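Local coordinates for unknown conserved protein BH2331 (Bacillus halodurans, PDB 1VL5) that probably acts as an S-adenosylmethionine-dependent methyltransferase, at residues 44-49 with 70-75; 108-113 with 137-142. All coordinates share one frame; numbering follows the deposited sequence.

How the contacts relate
Contact 1 is partly buried and farther from the centre of the chain, where the glycine-rich loop after strand 40-44 meets helix 69-81; contact 2 lies near that centre, pairing strands 104-110 and 134-142 of the same sheet. Their chemistry differs accordingly: contact 1 relies on methyl groups set against bare loop backbone, its polar link passing through a water, while contact 2 is a ladder of direct backbone hydrogen bonds that a water supplements, with side chains packed on both faces. The two touch where strand 40-44 borders strand 104-110, V44 N lying 2.8 Å from T108 O in a probable hydrogen bond. Past the strand ends, A45 CB packs on A112 CB at 3.4 Å.

Contact 1 (44-49 with 70-75); sequences VATGGG and DILKVA
I71, on the first turn of helix 69-81, meets the loop with its CG2 branch. With CG1 beside the backbone N (chi1 -73°), CG2 is anti to that nitrogen and comes within 3.6 Å of G47 O, also touching G47 CA. The I71 carbonyl oxygen is used as well: a water donates to I71 O at 3.2 Å and, more weakly, to G47 O, so two acceptors that could not bond each other directly are joined. L72 starts out away from the loop, but its CD2 returns to T46 CG2 at 4.3 Å, a loose methyl contact; the leucine also packs on Y89 and Q91 of strand 87-91. T46 itself directs OG1 to D43, leaving CG2 for the helix. The loop is the glycine-rich turn between the first strand of the Rossmann-like fold and helix 50-55, and G47 and G49 fit a GxGxxA pattern, consistent with the S-adenosylmethionine-binding loop of this superfamily. A type II' turn from T46 to G49 shapes it, closed by G49 N to T46 O at 2.9 Å, and G47 N is held by D66. V74 lies at the margin. A75 sets its CB 3.6 Å from G47 O and 4.0 Å from G49 CA, with T46 CG2 also near, while its CA lies 3.7 Å from G48 O. G49, at the N-cap of helix 50-55, has a positive phi (89°), and its lack of a side chain lets the helix come to 4.4 Å between the CA atoms of G49 and A75.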
loop_
_atom_site.group_PDB
_atom_site.type_symbol
_atom_site.label_atom_id
_atom_site.label_comp_id
_atom_site.label_asym_id
_atom_site.label_seq_id
_atom_site.Cartn_x
_atom_site.Cartn_y
_atom_site.Cartn_z
ATOM N N VAL A 44 7.527 0.114 -6.594
ATOM C CA VAL A 44 8.135 0.700 -5.409
ATOM C C VAL A 44 7.758 -0.104 -4.155
ATOM O O VAL A 44 6.566 -0.369 -3.907
ATOM C CB VAL A 44 7.761 2.212 -5.263
ATOM C CG1 VAL A 44 8.358 2.821 -4.018
ATOM C CG2 VAL A 44 8.206 2.990 -6.471
ATOM N N ALA A 45 8.792 -0.472 -3.372
ATOM C CA ALA A 45 8.661 -1.281 -2.159
ATOM C C ALA A 45 8.033 -2.604 -2.543
ATOM O O ALA A 45 6.947 -2.989 -2.109
ATOM C CB ALA A 45 7.820 -0.538 -1.125
ATOM N N THR A 46 8.707 -3.293 -3.448
ATOM C CA THR A 46 8.132 -4.454 -4.026
ATOM C C THR A 46 7.803 -5.555 -2.984
ATOM O O THR A 46 6.868 -6.362 -3.201
ATOM C CB THR A 46 9.060 -4.971 -5.162
ATOM O OG1 THR A 46 8.394 -5.987 -5.883
ATOM C CG2 THR A 46 10.281 -5.509 -4.602
ATOM N N GLY A 47 8.560 -5.617 -1.891
ATOM C CA GLY A 47 8.232 -6.547 -0.772
ATOM C C GLY A 47 8.310 -7.982 -1.261
ATOM O O GLY A 47 9.353 -8.391 -1.760
ATOM N N GLY A 48 7.194 -8.718 -1.173
ATOM C CA GLY A 48 7.159 -10.123 -1.608
ATOM C C GLY A 48 7.122 -10.283 -3.127
ATOM O O GLY A 48 7.251 -11.407 -3.634
ATOM N N GLY A 49 6.983 -9.148 -3.830
ATOM C CA GLY A 49 7.097 -9.090 -5.297
ATOM C C GLY A 49 5.804 -9.328 -6.063
ATOM O O GLY A 49 5.829 -9.580 -7.274
ATOM N N ASP A 70 18.071 -8.591 1.025
ATOM C CA ASP A 70 17.265 -9.660 1.574
ATOM C C ASP A 70 15.857 -9.618 1.025
ATOM O O ASP A 70 15.296 -10.659 0.712
ATOM C CB ASP A 70 17.158 -9.562 3.103
ATOM C CG ASP A 70 18.453 -9.968 3.832
ATOM O OD1 ASP A 70 19.278 -10.745 3.280
ATOM O OD2 ASP A 70 18.632 -9.492 4.983
ATOM N N ILE A 71 15.246 -8.439 1.001
ATOM C CA ILE A 71 13.914 -8.299 0.429
ATOM C C ILE A 71 13.905 -8.692 -1.070
ATOM O O ILE A 71 13.071 -9.484 -1.535
ATOM C CB ILE A 71 13.352 -6.863 0.653
ATOM C CG1 ILE A 71 12.975 -6.697 2.130
ATOM C CG2 ILE A 71 12.106 -6.596 -0.260
ATOM C CD1 ILE A 71 12.721 -5.210 2.636
ATOM N N LEU A 72 14.884 -8.185 -1.804
ATOM C CA LEU A 72 14.951 -8.414 -3.239
ATOM C C LEU A 72 15.192 -9.880 -3.542
ATOM O O LEU A 72 14.746 -10.385 -4.567
ATOM C CB LEU A 72 16.031 -7.542 -3.889
ATOM C CG LEU A 72 15.717 -6.031 -3.880
ATOM C CD1 LEU A 72 16.940 -5.268 -4.304
ATOM C CD2 LEU A 72 14.592 -5.728 -4.798
ATOM N N LYS A 73 15.873 -10.569 -2.648
ATOM C CA LYS A 73 16.083 -12.036 -2.816
ATOM C C LYS A 73 14.763 -12.784 -2.753
ATOM O O LYS A 73 14.513 -13.756 -3.488
ATOM C CB LYS A 73 16.974 -12.600 -1.703
ATOM C CG LYS A 73 18.416 -12.591 -1.987
ATOM C CD LYS A 73 19.152 -13.070 -0.700
ATOM C CE LYS A 73 20.584 -12.572 -0.580
ATOM N NZ LYS A 73 20.939 -12.494 0.879
ATOM N N VAL A 74 13.919 -12.344 -1.842
ATOM C CA VAL A 74 12.655 -13.003 -1.625
ATOM C C VAL A 74 11.708 -12.701 -2.765
ATOM O O VAL A 74 11.029 -13.586 -3.242
ATOM C CB VAL A 74 12.053 -12.622 -0.272
ATOM C CG1 VAL A 74 10.548 -12.968 -0.207
ATOM C CG2 VAL A 74 12.827 -13.335 0.850
ATOM N N ALA A 75 11.684 -11.469 -3.219
ATOM C CA ALA A 75 10.864 -11.112 -4.354
ATOM C C ALA A 75 11.288 -11.914 -5.553
ATOM O O ALA A 75 10.454 -12.413 -6.276
ATOM C CB ALA A 75 10.995 -9.655 -4.650
HETATM O O HOH W 1 10.459 -9.830 0.244
#

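Contact 2 (108-113 with 137-142)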
loop_
_atom_site.group_PDB
_atom_site.type_symbol
_atom_site.label_atom_id
_atom_site.label_comp_id
_atom_site.label_asym_id
_atom_site.label_seq_id
_atom_site.Cartn_x
_atom_site.Cartn_y
_atom_site.Cartn_z
ATOM N N THR A 108 4.181 1.832 -9.650
ATOM C CA THR A 108 3.248 1.184 -8.750
ATOM C C THR A 108 3.762 1.128 -7.324
ATOM O O THR A 108 4.977 1.032 -7.074
ATOM C CB THR A 108 2.900 -0.280 -9.179
ATOM O OG1 THR A 108 4.080 -1.053 -9.510
ATOM C CG2 THR A 108 2.003 -0.279 -10.317
ATOM N N CYS A 109 2.837 1.164 -6.377
ATOM C CA CYS A 109 3.176 1.056 -4.969
ATOM C C CYS A 109 1.950 0.560 -4.190
ATOM O O CYS A 109 0.954 1.259 -4.109
ATOM C CB CYS A 109 3.593 2.411 -4.405
ATOM S SG CYS A 109 4.275 2.274 -2.762
ATOM N N ARG A 110 2.034 -0.665 -3.674
ATOM C CA ARG A 110 0.908 -1.344 -3.098
ATOM C C ARG A 110 1.197 -1.784 -1.647
ATOM O O ARG A 110 2.206 -2.431 -1.379
ATOM C CB ARG A 110 0.529 -2.522 -3.976
ATOM C CG ARG A 110 -0.652 -3.379 -3.433
ATOM C CD ARG A 110 -1.219 -4.272 -4.470
ATOM N NE ARG A 110 -2.535 -4.778 -4.086
ATOM C CZ ARG A 110 -2.751 -5.753 -3.209
ATOM N NH1 ARG A 110 -1.752 -6.359 -2.577
ATOM N NH2 ARG A 110 -3.999 -6.104 -2.947
ATOM N N ILE A 111 0.290 -1.409 -0.741
ATOM C CA ILE A 111 0.305 -1.764 0.694
ATOM C C ILE A 111 1.654 -1.511 1.372
ATOM O O ILE A 111 2.126 -2.325 2.158
ATOM C CB ILE A 111 -0.228 -3.228 0.981
ATOM C CG1 ILE A 111 0.649 -4.276 0.306
ATOM C CG2 ILE A 111 -1.678 -3.417 0.500
ATOM C CD1 ILE A 111 0.595 -5.606 0.976
ATOM N N ALA A 112 2.278 -0.386 1.029
ATOM C CA ALA A 112 3.631 -0.112 1.457
ATOM C C ALA A 112 3.799 1.302 1.943
ATOM O O ALA A 112 4.670 1.553 2.762
ATOM C CB ALA A 112 4.679 -0.434 0.275
ATOM N N ALA A 113 3.020 2.235 1.426
ATOM C CA ALA A 113 3.294 3.643 1.672
ATOM C C ALA A 113 3.092 4.037 3.142
ATOM O O ALA A 113 3.701 5.010 3.669
ATOM C CB ALA A 113 2.428 4.525 0.761
ATOM N N LEU A 137 0.068 4.375 -9.814
ATOM C CA LEU A 137 -0.948 3.506 -9.287
ATOM C C LEU A 137 -0.583 3.214 -7.841
ATOM O O LEU A 137 0.351 2.477 -7.566
ATOM C CB LEU A 137 -0.994 2.228 -10.151
ATOM C CG LEU A 137 -1.547 2.455 -11.580
ATOM C CD1 LEU A 137 -1.086 1.366 -12.541
ATOM C CD2 LEU A 137 -3.054 2.554 -11.646
ATOM N N LEU A 138 -1.368 3.748 -6.904
ATOM C CA LEU A 138 -1.069 3.654 -5.489
ATOM C C LEU A 138 -2.205 3.017 -4.738
ATOM O O LEU A 138 -3.357 3.436 -4.882
ATOM C CB LEU A 138 -0.813 5.055 -4.957
ATOM C CG LEU A 138 -0.516 5.342 -3.479
ATOM C CD1 LEU A 138 0.714 4.644 -2.998
ATOM C CD2 LEU A 138 -0.355 6.842 -3.299
ATOM N N VAL A 139 -1.874 1.985 -3.949
ATOM C CA VAL A 139 -2.827 1.186 -3.199
ATOM C C VAL A 139 -2.332 1.136 -1.756
ATOM O O VAL A 139 -1.142 0.890 -1.509
ATOM C CB VAL A 139 -2.969 -0.262 -3.736
ATOM C CG1 VAL A 139 -3.791 -1.113 -2.754
ATOM C CG2 VAL A 139 -3.649 -0.280 -5.073
ATOM N N ASP A 140 -3.221 1.473 -0.824
ATOM C CA ASP A 140 -2.905 1.427 0.573
ATOM C C ASP A 140 -4.166 1.458 1.403
ATOM O O ASP A 140 -5.232 1.844 0.949
ATOM C CB ASP A 140 -2.008 2.626 0.963
ATOM C CG ASP A 140 -1.021 2.290 2.109
ATOM O OD1 ASP A 140 -0.862 1.100 2.444
ATOM O OD2 ASP A 140 -0.455 3.239 2.678
ATOM N N ASN A 141 -3.992 1.153 2.679
ATOM C CA ASN A 141 -5.040 1.367 3.681
ATOM C C ASN A 141 -5.131 2.816 3.970
ATOM O O ASN A 141 -4.131 3.532 3.887
ATOM C CB ASN A 141 -4.711 0.659 4.968
ATOM C CG ASN A 141 -4.323 -0.764 4.728
ATOM O OD1 ASN A 141 -5.103 -1.553 4.166
ATOM N ND2 ASN A 141 -3.082 -1.096 5.104
ATOM N N SER A 142 -6.353 3.239 4.300
ATOM C CA SER A 142 -6.695 4.640 4.459
ATOM C C SER A 142 -7.388 4.871 5.776
ATOM O O SER A 142 -8.010 4.001 6.292
ATOM C CB SER A 142 -7.528 5.148 3.269
ATOM O OG SER A 142 -8.603 4.286 2.977
HETATM O O HOH W 2 1.426 1.667 -0.976
#
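R110 lays its aliphatic stem alongside V139, CG resting 3.9 Å from both CB and CG1 of the valine, the two side chains pointing the same way. CG is anti to the backbone N (chi1 178°) and the chain stays extended to NE, which also passes V139 CG1; beyond it, NH2 hydrogen-bonds to S24 O. On the same face, T108 CG2 meets L137 CB at 3.9 Å, while T108 OG1 turns to D43. On the opposite face, L138 CD1 lies 3.9 Å from C109 CB and reaches A113 CB at 4.1 Å. Between the faces runs the parallel ladder: C109 N to L137 O, V139 N to C109 O at 2.9 Å and nearly straight (168°), then I111 N to V139 O at 2.8 Å, with the donor well above the carbonyl plane. V139 O also accepts a hydrogen bond from a water, which in turn accepts one from A113 N and so ties the turn after the strand to its neighbour. D140 turns its carboxylate to the residues of this turn, OD2 3.7 Å from A113 CB and OD1 hydrogen-bonded to H114 ND1. Two adjacent parallel strands, 104-110 and 134-142, joined through helix 119-129 form a beta-alpha-beta crossover, as in the Rossmann-like methyltransferase fold.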